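Local coordinates for polymerase cofactor VP35 (Reston ebolavirus, PDB 3L2A), which binds RNA and counters the host interferon response through its interferon inhibitory domain, besides serving as a cofactor of the viral polymerase, at residues T26-L31 and S61-L66; V32-K37 and G112-F117; C36-D41 and P74-V79; Q53-D58 and T70-I75. All coordinates share one frame; numbering follows the deposited sequence.

Helix 27-41 takes part in three of the four contacts. Contacts 1, 2 and 3 follow one another along it: its first turn meets helix 62-72, its middle meets strand 113-118 of the mixed sheet, and its last turns meet the short helix 75-78. Contact 4 ties helix 45-57 to the end of helix 62-72 and shares P74 and I75 with contact 3, as contact 2 shares C36 and K37 with it. Centres lie about 10 Å apart for contacts 1 and 2 and about 16 Å apart for contacts 2 and 4. Contacts 1, 3 and 4 thus knit the helical part together, and contact 2 joins it to the sheet.

Contact 1 of 4, residues T26-L31 and S61-L66; sequences TAFHQL and SPQCAL
F28 and L31, one turn apart on helix 27-41, pack on Q63 and L66 of helix 62-72, a helix-helix contact in the helical half of the interferon inhibitory domain. The short axes of 27-31 and 62-66 approach to 10.6 Å and their directions differ by 45°. The first segment opens with a capping box: T26, the N-cap, shares a 2.7 Å hydrogen bond between its OG1 and H29 ND1, while weak bonds from F28 N to T26 OG1 and from T26 N to H29 ND1 complete the turn that carries F28. With CG anti to its own carbonyl carbon (chi1 -71°), F28 presents one ring face to Q63, whose CB lies over the centre in a CH-pi contact, 3.7 Å from the centroid and 14° off the normal. The bent glutamine chain runs across the ring, its amide plane perpendicular to it. At the ring edge F28 CD1 meets L66 CD1. Q30 turns instead to strand 113-118. Across the interface, S61 caps helix 62-72 through its OG, which accepts from C64 N. L31 and L66 then pass one another running opposite ways, L31 CD2 coming to 3.9 Å from L66 CB.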
loop_
_atom_site.group_PDB
_atom_site.type_symbol
_atom_site.label_atom_id
_atom_site.label_comp_id
_atom_site.label_asym_id
_atom_site.label_seq_id
_atom_site.Cartn_x
_atom_site.Cartn_y
_atom_site.Cartn_z
ATOM N N THR A 26 -0.048 -9.026 -5.605
ATOM C CA THR A 26 0.535 -7.963 -6.435
ATOM C C THR A 26 1.005 -6.834 -5.545
ATOM O O THR A 26 0.671 -6.804 -4.364
ATOM C CB THR A 26 -0.471 -7.396 -7.464
ATOM O OG1 THR A 26 -1.456 -6.562 -6.801
ATOM C CG2 THR A 26 -1.154 -8.555 -8.193
ATOM N N ALA A 27 1.738 -5.887 -6.127
ATOM C CA ALA A 27 2.261 -4.770 -5.369
ATOM C C ALA A 27 1.088 -3.929 -4.824
ATOM O O ALA A 27 1.197 -3.298 -3.776
ATOM C CB ALA A 27 3.212 -3.916 -6.232
ATOM N N PHE A 28 -0.037 -3.956 -5.534
ATOM C CA PHE A 28 -1.228 -3.213 -5.082
ATOM C C PHE A 28 -1.945 -3.902 -3.940
ATOM O O PHE A 28 -2.519 -3.220 -3.065
ATOM C CB PHE A 28 -2.156 -2.928 -6.265
ATOM C CG PHE A 28 -1.584 -1.913 -7.197
ATOM C CD1 PHE A 28 -1.650 -0.555 -6.888
ATOM C CD2 PHE A 28 -0.896 -2.320 -8.346
ATOM C CE1 PHE A 28 -1.087 0.421 -7.728
ATOM C CE2 PHE A 28 -0.318 -1.373 -9.183
ATOM C CZ PHE A 28 -0.400 -0.005 -8.891
ATOM N N HIS A 29 -1.928 -5.235 -3.930
ATOM C CA HIS A 29 -2.423 -5.957 -2.748
ATOM C C HIS A 29 -1.591 -5.581 -1.536
ATOM O O HIS A 29 -2.138 -5.304 -0.466
ATOM C CB HIS A 29 -2.383 -7.449 -2.987
ATOM C CG HIS A 29 -3.426 -7.912 -3.957
ATOM N ND1 HIS A 29 -3.195 -7.995 -5.313
ATOM C CD2 HIS A 29 -4.695 -8.335 -3.762
ATOM C CE1 HIS A 29 -4.286 -8.445 -5.914
ATOM N NE2 HIS A 29 -5.218 -8.645 -4.995
ATOM N N GLN A 30 -0.268 -5.528 -1.713
ATOM C CA GLN A 30 0.602 -5.136 -0.601
ATOM C C GLN A 30 0.304 -3.694 -0.180
ATOM O O GLN A 30 0.232 -3.381 1.032
ATOM C CB GLN A 30 2.084 -5.311 -0.944
ATOM C CG GLN A 30 2.992 -5.036 0.236
ATOM C CD GLN A 30 2.779 -6.001 1.388
ATOM O OE1 GLN A 30 2.394 -5.596 2.496
ATOM N NE2 GLN A 30 3.008 -7.278 1.133
ATOM N N LEU A 31 0.091 -2.824 -1.174
ATOM C CA LEU A 31 -0.269 -1.422 -0.883
ATOM C C LEU A 31 -1.561 -1.284 -0.103
ATOM O O LEU A 31 -1.622 -0.464 0.811
ATOM C CB LEU A 31 -0.288 -0.581 -2.161
ATOM C CG LEU A 31 -0.510 0.924 -1.954
ATOM C CD1 LEU A 31 0.454 1.600 -0.961
ATOM C CD2 LEU A 31 -0.498 1.605 -3.294
ATOM N N SER A 61 -8.799 3.754 -12.303
ATOM C CA SER A 61 -8.722 2.340 -11.959
ATOM C C SER A 61 -8.500 2.229 -10.447
ATOM O O SER A 61 -8.043 3.193 -9.796
ATOM C CB SER A 61 -7.580 1.628 -12.690
ATOM O OG SER A 61 -6.323 2.141 -12.260
ATOM N N PRO A 62 -8.829 1.064 -9.876
ATOM C CA PRO A 62 -8.585 0.927 -8.440
ATOM C C PRO A 62 -7.125 1.112 -8.079
ATOM O O PRO A 62 -6.822 1.676 -7.037
ATOM C CB PRO A 62 -9.021 -0.503 -8.150
ATOM C CG PRO A 62 -10.085 -0.759 -9.211
ATOM C CD PRO A 62 -9.494 -0.136 -10.445
ATOM N N GLN A 63 -6.224 0.714 -8.981
ATOM C CA GLN A 63 -4.804 0.896 -8.764
ATOM C C GLN A 63 -4.424 2.390 -8.736
ATOM O O GLN A 63 -3.656 2.842 -7.858
ATOM C CB GLN A 63 -4.041 0.157 -9.864
ATOM C CG GLN A 63 -4.242 -1.368 -9.836
ATOM C CD GLN A 63 -5.302 -1.831 -10.808
ATOM O OE1 GLN A 63 -6.315 -1.145 -11.041
ATOM N NE2 GLN A 63 -5.068 -2.984 -11.414
ATOM N N CYS A 64 -4.984 3.151 -9.671
ATOM C CA CYS A 64 -4.792 4.582 -9.682
ATOM C C CYS A 64 -5.367 5.207 -8.425
ATOM O O CYS A 64 -4.730 6.088 -7.833
ATOM C CB CYS A 64 -5.401 5.200 -10.938
ATOM S SG CYS A 64 -5.159 6.981 -11.026
ATOM N N ALA A 65 -6.551 4.739 -8.001
ATOM C CA ALA A 65 -7.187 5.243 -6.771
ATOM C C ALA A 65 -6.266 5.076 -5.548
ATOM O O ALA A 65 -6.147 5.976 -4.704
ATOM C CB ALA A 65 -8.562 4.550 -6.561
ATOM N N LEU A 66 -5.565 3.940 -5.483
ATOM C CA LEU A 66 -4.632 3.696 -4.386
ATOM C C LEU A 66 -3.439 4.623 -4.465
ATOM O O LEU A 66 -2.979 5.140 -3.449
ATOM C CB LEU A 66 -4.185 2.248 -4.400
ATOM C CG LEU A 66 -5.274 1.213 -4.064
ATOM C CD1 LEU A 66 -4.765 -0.174 -4.402
ATOM C CD2 LEU A 66 -5.675 1.293 -2.570
#

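Contact 2 of 4, residues V32-K37 and G112-F117; sequences VQVICK and GWVCLF
V34 places CG1 anti to its backbone N (chi1 166°) and CG2 anti to its carbonyl carbon; V114 likewise has CG1 anti to N (chi1 180°), and the two branched side chains meet at a slant, with V34 CG2 3.9 Å from V114 CG1. Both methyls of V34 also close over one backbone atom: V34 CG2 lies 3.4 Å, and V34 CG1 3.6 Å, from V114 O. That carbonyl oxygen is buried under the isopropyl group and has no polar partner in the model, an unpaired group inside an otherwise apolar contact. V34 CG2 reaches on to C115 CB at 4.2 Å.

Two successive strand residues can both touch V34 because V114 has helix-like backbone angles and C115 is extended, while both bond through their backbones to L127 of strand 124-128. This fits a classic beta bulge. Farther along the strand, C115 SG lies 3.6 Å above the plane of the F117 ring, displaced toward its rim. A glycerol, probably from the crystallisation liquor, lies about 3 Å from the V34 side chain.

The contact joins the helical and sheet parts of the domain. V34 also touches P82, and V114 packs on Q30 and L31 one turn earlier in the helix. V32 and C36 pack on helix 10-19, while strand 113-118 runs between strands 83-85 and 124-128.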
loop_
_atom_site.group_PDB
_atom_site.type_symbol
_atom_site.label_atom_id
_atom_site.label_comp_id
_atom_site.label_asym_id
_atom_site.label_seq_id
_atom_site.Cartn_x
_atom_site.Cartn_y
_atom_site.Cartn_z
ATOM N N VAL A 32 -2.577 -2.096 -0.426
ATOM C CA VAL A 32 -3.842 -2.081 0.336
ATOM C C VAL A 32 -3.547 -2.405 1.801
ATOM O O VAL A 32 -4.040 -1.745 2.697
ATOM C CB VAL A 32 -4.811 -3.099 -0.248
ATOM C CG1 VAL A 32 -5.995 -3.427 0.740
ATOM C CG2 VAL A 32 -5.354 -2.600 -1.612
ATOM N N GLN A 33 -2.722 -3.432 2.036
ATOM C CA GLN A 33 -2.393 -3.791 3.428
ATOM C C GLN A 33 -1.681 -2.662 4.176
ATOM O O GLN A 33 -1.986 -2.393 5.351
ATOM C CB GLN A 33 -1.541 -5.052 3.451
ATOM C CG GLN A 33 -2.249 -6.207 2.815
ATOM C CD GLN A 33 -1.321 -7.381 2.598
ATOM O OE1 GLN A 33 -0.596 -7.784 3.508
ATOM N NE2 GLN A 33 -1.351 -7.945 1.398
ATOM N N VAL A 34 -0.753 -2.010 3.488
ATOM C CA VAL A 34 0.044 -0.918 4.055
ATOM C C VAL A 34 -0.887 0.244 4.393
ATOM O O VAL A 34 -0.822 0.802 5.483
ATOM C CB VAL A 34 1.156 -0.478 3.073
ATOM C CG1 VAL A 34 1.769 0.883 3.481
ATOM C CG2 VAL A 34 2.277 -1.586 2.944
ATOM N N ILE A 35 -1.770 0.575 3.457
ATOM C CA ILE A 35 -2.724 1.703 3.640
ATOM C C ILE A 35 -3.687 1.389 4.755
ATOM O O ILE A 35 -3.977 2.251 5.605
ATOM C CB ILE A 35 -3.471 1.950 2.316
ATOM C CG1 ILE A 35 -2.509 2.638 1.323
ATOM C CG2 ILE A 35 -4.767 2.762 2.520
ATOM C CD1 ILE A 35 -3.115 2.789 -0.124
ATOM N N CYS A 36 -4.225 0.165 4.769
ATOM C CA CYS A 36 -5.187 -0.166 5.821
ATOM C C CYS A 36 -4.561 -0.199 7.221
ATOM O O CYS A 36 -5.210 0.191 8.188
ATOM C CB CYS A 36 -5.935 -1.469 5.538
ATOM S SG CYS A 36 -7.044 -1.315 4.173
ATOM N N LYS A 37 -3.338 -0.701 7.336
ATOM C CA LYS A 37 -2.638 -0.660 8.633
ATOM C C LYS A 37 -2.406 0.785 9.101
ATOM O O LYS A 37 -2.696 1.140 10.256
ATOM C CB LYS A 37 -1.300 -1.411 8.539
ATOM C CG LYS A 37 -0.596 -1.437 9.877
ATOM C CD LYS A 37 0.526 -2.462 9.929
ATOM C CE LYS A 37 0.858 -2.781 11.390
ATOM N NZ LYS A 37 0.996 -1.557 12.215
ATOM N N GLY A 112 5.747 6.165 -4.345
ATOM C CA GLY A 112 5.536 4.825 -4.899
ATOM C C GLY A 112 6.168 3.698 -4.083
ATOM O O GLY A 112 6.027 2.540 -4.430
ATOM N N TRP A 113 6.841 4.033 -2.986
ATOM C CA TRP A 113 7.504 3.021 -2.158
ATOM C C TRP A 113 6.490 2.424 -1.210
ATOM O O TRP A 113 6.021 3.079 -0.256
ATOM C CB TRP A 113 8.666 3.641 -1.384
ATOM C CG TRP A 113 9.744 4.141 -2.302
ATOM C CD1 TRP A 113 9.930 5.429 -2.742
ATOM C CD2 TRP A 113 10.770 3.355 -2.907
ATOM N NE1 TRP A 113 11.027 5.488 -3.572
ATOM C CE2 TRP A 113 11.557 4.230 -3.699
ATOM C CE3 TRP A 113 11.110 1.991 -2.856
ATOM C CZ2 TRP A 113 12.661 3.780 -4.455
ATOM C CZ3 TRP A 113 12.224 1.545 -3.602
ATOM C CH2 TRP A 113 12.976 2.440 -4.385
ATOM N N VAL A 114 6.109 1.193 -1.483
ATOM C CA VAL A 114 5.057 0.544 -0.731
ATOM C C VAL A 114 5.520 0.055 0.648
ATOM O O VAL A 114 4.856 0.268 1.668
ATOM C CB VAL A 114 4.438 -0.619 -1.564
ATOM C CG1 VAL A 114 3.317 -1.339 -0.779
ATOM C CG2 VAL A 114 3.901 -0.079 -2.894
ATOM N N CYS A 115 6.643 -0.649 0.670
ATOM C CA CYS A 115 7.161 -1.194 1.897
ATOM C C CYS A 115 8.609 -1.528 1.626
ATOM O O CYS A 115 9.063 -1.446 0.479
ATOM C CB CYS A 115 6.366 -2.432 2.321
ATOM S SG CYS A 115 6.443 -3.832 1.140
ATOM N N LEU A 116 9.322 -1.876 2.683
ATOM C CA LEU A 116 10.731 -2.244 2.571
ATOM C C LEU A 116 10.874 -3.641 3.115
ATOM O O LEU A 116 10.469 -3.911 4.234
ATOM C CB LEU A 116 11.575 -1.292 3.398
ATOM C CG LEU A 116 11.344 0.199 3.175
ATOM C CD1 LEU A 116 12.230 0.993 4.099
ATOM C CD2 LEU A 116 11.627 0.583 1.738
ATOM N N PHE A 117 11.420 -4.539 2.300
ATOM C CA PHE A 117 11.627 -5.905 2.729
ATOM C C PHE A 117 13.055 -5.980 3.213
ATOM O O PHE A 117 13.979 -5.829 2.416
ATOM C CB PHE A 117 11.434 -6.877 1.570
ATOM C CG PHE A 117 10.013 -6.989 1.098
ATOM C CD1 PHE A 117 9.646 -6.494 -0.145
ATOM C CD2 PHE A 117 9.045 -7.605 1.901
ATOM C CE1 PHE A 117 8.344 -6.614 -0.614
ATOM C CE2 PHE A 117 7.720 -7.733 1.449
ATOM C CZ PHE A 117 7.373 -7.232 0.186
#

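Contact 3 of 4, residues C36-D41 and P74-V79; sequences CKIGKD and PIFQDV
I38, in the last turns of helix 27-41, faces I75, the CA of I38 lying 7.9 Å from that of I75. The partner segment is barely more than one helical turn: Q77 N bonds to P74 O, weaker bonds run from D78 N to P74 O and from V79 N to I75 O, and V79 then leaves helical backbone angles. This tight coil gathers I75, F76 and V79 round a single isoleucine.

I38 divides its branches among the three. Its CG2, anti to the backbone N, reaches I75 CG1 at 3.7 Å and F76 CE1 at 3.8 Å, while the aliphatic chains of I38 and I75 pass in opposite directions. Its CD1, about at right angles to CG2, meets V79 CG1 tip to tip at 4.1 Å and also touches F76 CE1. With CG1 anti to the backbone N (chi1 -164°), I75 has CG2 in the crowded position between N and carbonyl carbon, covering one face of the F76 ring, 3.6 Å above the plane and offset toward the rim. Along the first helix, K37 NZ forms a 2.8 Å salt bridge with D41 OD2, using the oxygen's syn lone pair.

Helix 75-78 follows helix 62-72 in the chain and is joined to the end of helix 27-41 by this apolar cluster. I75 also touches N42 and L44 beyond that helix, I38 touches I109, and C36 and K40 pack on helix 10-19.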
loop_
_atom_site.group_PDB
_atom_site.type_symbol
_atom_site.label_atom_id
_atom_site.label_comp_id
_atom_site.label_asym_id
_atom_site.label_seq_id
_atom_site.Cartn_x
_atom_site.Cartn_y
_atom_site.Cartn_z
ATOM N N CYS A 36 -4.225 0.165 4.769
ATOM C CA CYS A 36 -5.187 -0.166 5.821
ATOM C C CYS A 36 -4.561 -0.199 7.221
ATOM O O CYS A 36 -5.210 0.191 8.188
ATOM C CB CYS A 36 -5.935 -1.469 5.538
ATOM S SG CYS A 36 -7.044 -1.315 4.173
ATOM N N LYS A 37 -3.338 -0.701 7.336
ATOM C CA LYS A 37 -2.638 -0.660 8.633
ATOM C C LYS A 37 -2.406 0.785 9.101
ATOM O O LYS A 37 -2.696 1.140 10.256
ATOM C CB LYS A 37 -1.300 -1.411 8.539
ATOM C CG LYS A 37 -0.596 -1.437 9.877
ATOM C CD LYS A 37 0.526 -2.462 9.929
ATOM C CE LYS A 37 0.858 -2.781 11.390
ATOM N NZ LYS A 37 0.996 -1.557 12.215
ATOM N N ILE A 38 -1.906 1.634 8.203
ATOM C CA ILE A 38 -1.627 3.020 8.577
ATOM C C ILE A 38 -2.967 3.720 8.907
ATOM O O ILE A 38 -3.093 4.452 9.890
ATOM C CB ILE A 38 -0.832 3.735 7.460
ATOM C CG1 ILE A 38 0.621 3.239 7.487
ATOM C CG2 ILE A 38 -0.903 5.247 7.652
ATOM C CD1 ILE A 38 1.359 3.471 6.170
ATOM N N GLY A 39 -3.986 3.452 8.105
ATOM C CA GLY A 39 -5.319 4.015 8.364
ATOM C C GLY A 39 -5.856 3.602 9.718
ATOM O O GLY A 39 -6.345 4.433 10.492
ATOM N N LYS A 40 -5.743 2.318 10.028
ATOM C CA LYS A 40 -6.258 1.829 11.307
ATOM C C LYS A 40 -5.505 2.487 12.464
ATOM O O LYS A 40 -6.145 2.981 13.418
ATOM C CB LYS A 40 -6.151 0.310 11.368
ATOM C CG LYS A 40 -6.688 -0.302 12.663
ATOM C CD LYS A 40 -6.727 -1.822 12.589
ATOM C CE LYS A 40 -7.470 -2.361 13.802
ATOM N NZ LYS A 40 -6.617 -2.288 15.029
ATOM N N ASP A 41 -4.167 2.504 12.371
ATOM C CA ASP A 41 -3.303 3.021 13.454
ATOM C C ASP A 41 -3.463 4.524 13.726
ATOM O O ASP A 41 -3.193 4.989 14.846
ATOM C CB ASP A 41 -1.828 2.663 13.182
ATOM C CG ASP A 41 -1.576 1.162 13.163
ATOM O OD1 ASP A 41 -2.453 0.388 13.607
ATOM O OD2 ASP A 41 -0.494 0.743 12.686
ATOM N N PRO A 74 -2.603 13.220 3.921
ATOM C CA PRO A 74 -1.350 13.639 4.547
ATOM C C PRO A 74 -0.555 12.608 5.307
ATOM O O PRO A 74 0.685 12.717 5.355
ATOM C CB PRO A 74 -1.803 14.723 5.536
ATOM C CG PRO A 74 -2.924 15.349 4.892
ATOM C CD PRO A 74 -3.682 14.201 4.200
ATOM N N ILE A 75 -1.234 11.647 5.934
ATOM C CA ILE A 75 -0.537 10.634 6.751
ATOM C C ILE A 75 0.538 9.886 5.967
ATOM O O ILE A 75 1.527 9.470 6.546
ATOM C CB ILE A 75 -1.521 9.610 7.417
ATOM C CG1 ILE A 75 -0.842 8.832 8.553
ATOM C CG2 ILE A 75 -2.180 8.659 6.391
ATOM C CD1 ILE A 75 -0.495 9.698 9.743
ATOM N N PHE A 76 0.356 9.762 4.655
ATOM C CA PHE A 76 1.285 8.999 3.816
ATOM C C PHE A 76 2.537 9.764 3.474
ATOM O O PHE A 76 3.475 9.205 2.929
ATOM C CB PHE A 76 0.570 8.411 2.587
ATOM C CG PHE A 76 -0.488 7.444 2.969
ATOM C CD1 PHE A 76 -0.137 6.208 3.506
ATOM C CD2 PHE A 76 -1.844 7.778 2.848
ATOM C CE1 PHE A 76 -1.108 5.296 3.894
ATOM C CE2 PHE A 76 -2.819 6.870 3.244
ATOM C CZ PHE A 76 -2.461 5.644 3.760
ATOM N N GLN A 77 2.551 11.034 3.864
ATOM C CA GLN A 77 3.762 11.834 3.878
ATOM C C GLN A 77 4.393 11.838 5.279
ATOM O O GLN A 77 5.602 12.010 5.408
ATOM C CB GLN A 77 3.455 13.257 3.392
ATOM C CG GLN A 77 3.285 13.322 1.886
ATOM C CD GLN A 77 2.377 14.442 1.454
ATOM O OE1 GLN A 77 1.216 14.516 1.879
ATOM N NE2 GLN A 77 2.889 15.325 0.598
ATOM N N ASP A 78 3.563 11.633 6.307
ATOM C CA ASP A 78 3.962 11.710 7.719
ATOM C C ASP A 78 4.673 10.414 8.164
ATOM O O ASP A 78 5.422 10.421 9.139
ATOM C CB ASP A 78 2.739 11.899 8.661
ATOM C CG ASP A 78 1.929 13.224 8.441
ATOM O OD1 ASP A 78 2.432 14.204 7.831
ATOM O OD2 ASP A 78 0.760 13.272 8.937
ATOM N N VAL A 79 4.385 9.294 7.499
ATOM C CA VAL A 79 4.795 7.963 7.981
ATOM C C VAL A 79 5.643 7.278 6.904
ATOM O O VAL A 79 5.307 7.373 5.724
ATOM C CB VAL A 79 3.526 7.101 8.291
ATOM C CG1 VAL A 79 3.864 5.657 8.540
ATOM C CG2 VAL A 79 2.768 7.661 9.491
#

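Contact 4 of 4, residues Q53-D58 and T70-I75; sequences QASLAD and TKRVPI
R72 stretches from the end of helix 62-72 to S55 on helix 45-57, bringing R72 NH1 to 2.8 Å from S55 OG. The arginine has two deposited conformers, and this reach describes one of them. Its other terminal nitrogen meets a water lying in the plane of the guanidinium at its edge: the water accepts from R72 NH2 at 2.6 Å and donates to D58 OD2 at 3.0 Å. The carboxylate and guanidinium are thus bridged, R72 NH2 remaining 4.6 Å from D58 OD2, near enough for their opposite charges probably to attract.

Position comes from the next shell. The arginine chain is extended from CG to NE, which spans backbones whose CA atoms, those of S55 and R72, are 10.7 Å apart. S55 OG, turned beside its backbone N (chi1 -68°), hydrogen-bonds to E51 O in the preceding turn, which fixes the hydroxyl. E51 OE1 makes a long, weak ion pair with R72 NH1, so one glutamate is involved with both partners. D58 stands at the end of its helix, its backbone N bonded to A54 O.

The two helices follow each other in the chain, and nearer the start of helix 62-72 S55 and L56 pack on A65. T70, a half-turn before R72, touches L31 of helix 27-41; the helix ends at R72, and the chain continues through V73 and P74 to I75, which packs on I38.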
loop_
_atom_site.group_PDB
_atom_site.type_symbol
_atom_site.label_atom_id
_atom_site.label_comp_id
_atom_site.label_asym_id
_atom_site.label_seq_id
_atom_site.Cartn_x
_atom_site.Cartn_y
_atom_site.Cartn_z
ATOM N N GLN A 53 -13.337 5.948 -2.888
ATOM C CA GLN A 53 -14.605 6.064 -3.595
ATOM C C GLN A 53 -14.631 7.236 -4.574
ATOM O O GLN A 53 -15.167 7.120 -5.689
ATOM C CB GLN A 53 -15.715 6.293 -2.579
ATOM C CG GLN A 53 -16.258 5.061 -1.920
ATOM C CD GLN A 53 -17.727 5.301 -1.447
ATOM O OE1 GLN A 53 -17.998 6.279 -0.791
ATOM N NE2 GLN A 53 -18.655 4.426 -1.841
ATOM N N ALA A 54 -14.112 8.380 -4.140
ATOM C CA ALA A 54 -14.133 9.581 -4.967
ATOM C C ALA A 54 -13.272 9.376 -6.200
ATOM O O ALA A 54 -13.618 9.863 -7.267
ATOM C CB ALA A 54 -13.674 10.787 -4.189
ATOM N N SER A 55 -12.164 8.644 -6.062
ATOM C CA SER A 55 -11.287 8.421 -7.214
ATOM C C SER A 55 -11.922 7.488 -8.208
ATOM O O SER A 55 -11.836 7.711 -9.426
ATOM C CB SER A 55 -9.919 7.898 -6.762
ATOM O OG SER A 55 -9.238 8.925 -6.060
ATOM N N LEU A 56 -12.571 6.441 -7.713
ATOM C CA LEU A 56 -13.263 5.509 -8.602
ATOM C C LEU A 56 -14.375 6.235 -9.336
ATOM O O LEU A 56 -14.615 5.964 -10.518
ATOM C CB LEU A 56 -13.859 4.343 -7.843
ATOM C CG LEU A 56 -12.874 3.392 -7.154
ATOM C CD1 LEU A 56 -13.696 2.317 -6.432
ATOM C CD2 LEU A 56 -11.875 2.777 -8.110
ATOM N N ALA A 57 -15.029 7.163 -8.657
ATOM C CA ALA A 57 -16.136 7.909 -9.285
ATOM C C ALA A 57 -15.631 8.827 -10.407
ATOM O O ALA A 57 -16.389 9.144 -11.350
ATOM C CB ALA A 57 -16.895 8.703 -8.249
ATOM N N ASP A 58 -14.373 9.258 -10.295
ATOM C CA ASP A 58 -13.663 10.026 -11.330
ATOM C C ASP A 58 -13.208 9.179 -12.532
ATOM O O ASP A 58 -12.631 9.718 -13.486
ATOM C CB ASP A 58 -12.403 10.691 -10.756
ATOM C CG ASP A 58 -12.700 11.816 -9.781
ATOM O OD1 ASP A 58 -13.836 12.322 -9.738
ATOM O OD2 ASP A 58 -11.756 12.178 -9.036
ATOM N N THR A 70 -2.269 7.756 -1.634
ATOM C CA THR A 70 -0.918 7.998 -1.061
ATOM C C THR A 70 -0.470 9.445 -1.247
ATOM O O THR A 70 0.279 9.976 -0.427
ATOM C CB THR A 70 0.146 7.046 -1.604
ATOM O OG1 THR A 70 0.417 7.308 -2.989
ATOM C CG2 THR A 70 -0.293 5.577 -1.403
ATOM N N LYS A 71 -0.989 10.074 -2.295
ATOM C CA LYS A 71 -0.668 11.463 -2.639
ATOM C C LYS A 71 -1.579 12.503 -1.968
ATOM O O LYS A 71 -1.154 13.637 -1.697
ATOM C CB LYS A 71 -0.750 11.619 -4.164
ATOM C CG LYS A 71 0.390 10.886 -4.890
ATOM C CD LYS A 71 0.084 10.647 -6.367
ATOM C CE LYS A 71 -0.087 11.928 -7.161
ATOM N NZ LYS A 71 -0.609 11.609 -8.546
ATOM N N ARG A 72 -2.829 12.140 -1.718
ATOM C CA ARG A 72 -3.786 13.129 -1.232
ATOM C C ARG A 72 -3.819 13.183 0.291
ATOM O O ARG A 72 -3.911 14.263 0.870
ATOM C CB ARG A 72 -5.181 12.866 -1.802
ATOM C CG ARG A 72 -5.241 13.009 -3.311
ATOM C CD ARG A 72 -6.647 12.830 -3.855
ATOM N NE ARG A 72 -6.630 12.842 -5.316
ATOM C CZ ARG A 72 -7.534 12.258 -6.094
ATOM N NH1 ARG A 72 -8.565 11.603 -5.573
ATOM N NH2 ARG A 72 -7.407 12.342 -7.408
ATOM N N VAL A 73 -3.723 12.017 0.926
ATOM C CA VAL A 73 -3.981 11.897 2.350
ATOM C C VAL A 73 -2.679 12.134 3.116
ATOM O O VAL A 73 -1.740 11.349 2.959
ATOM C CB VAL A 73 -4.610 10.519 2.685
ATOM C CG1 VAL A 73 -4.953 10.436 4.157
ATOM C CG2 VAL A 73 -5.880 10.266 1.831
ATOM N N PRO A 74 -2.603 13.220 3.921
ATOM C CA PRO A 74 -1.350 13.639 4.547
ATOM C C PRO A 74 -0.555 12.608 5.307
ATOM O O PRO A 74 0.685 12.717 5.355
ATOM C CB PRO A 74 -1.803 14.723 5.536
ATOM C CG PRO A 74 -2.924 15.349 4.892
ATOM C CD PRO A 74 -3.682 14.201 4.200
ATOM N N ILE A 75 -1.234 11.647 5.934
ATOM C CA ILE A 75 -0.537 10.634 6.751
ATOM C C ILE A 75 0.538 9.886 5.967
ATOM O O ILE A 75 1.527 9.470 6.546
ATOM C CB ILE A 75 -1.521 9.610 7.417
ATOM C CG1 ILE A 75 -0.842 8.832 8.553
ATOM C CG2 ILE A 75 -2.180 8.659 6.391
ATOM C CD1 ILE A 75 -0.495 9.698 9.743
HETATM O O HOH W 1 -8.998 10.982 -8.890
#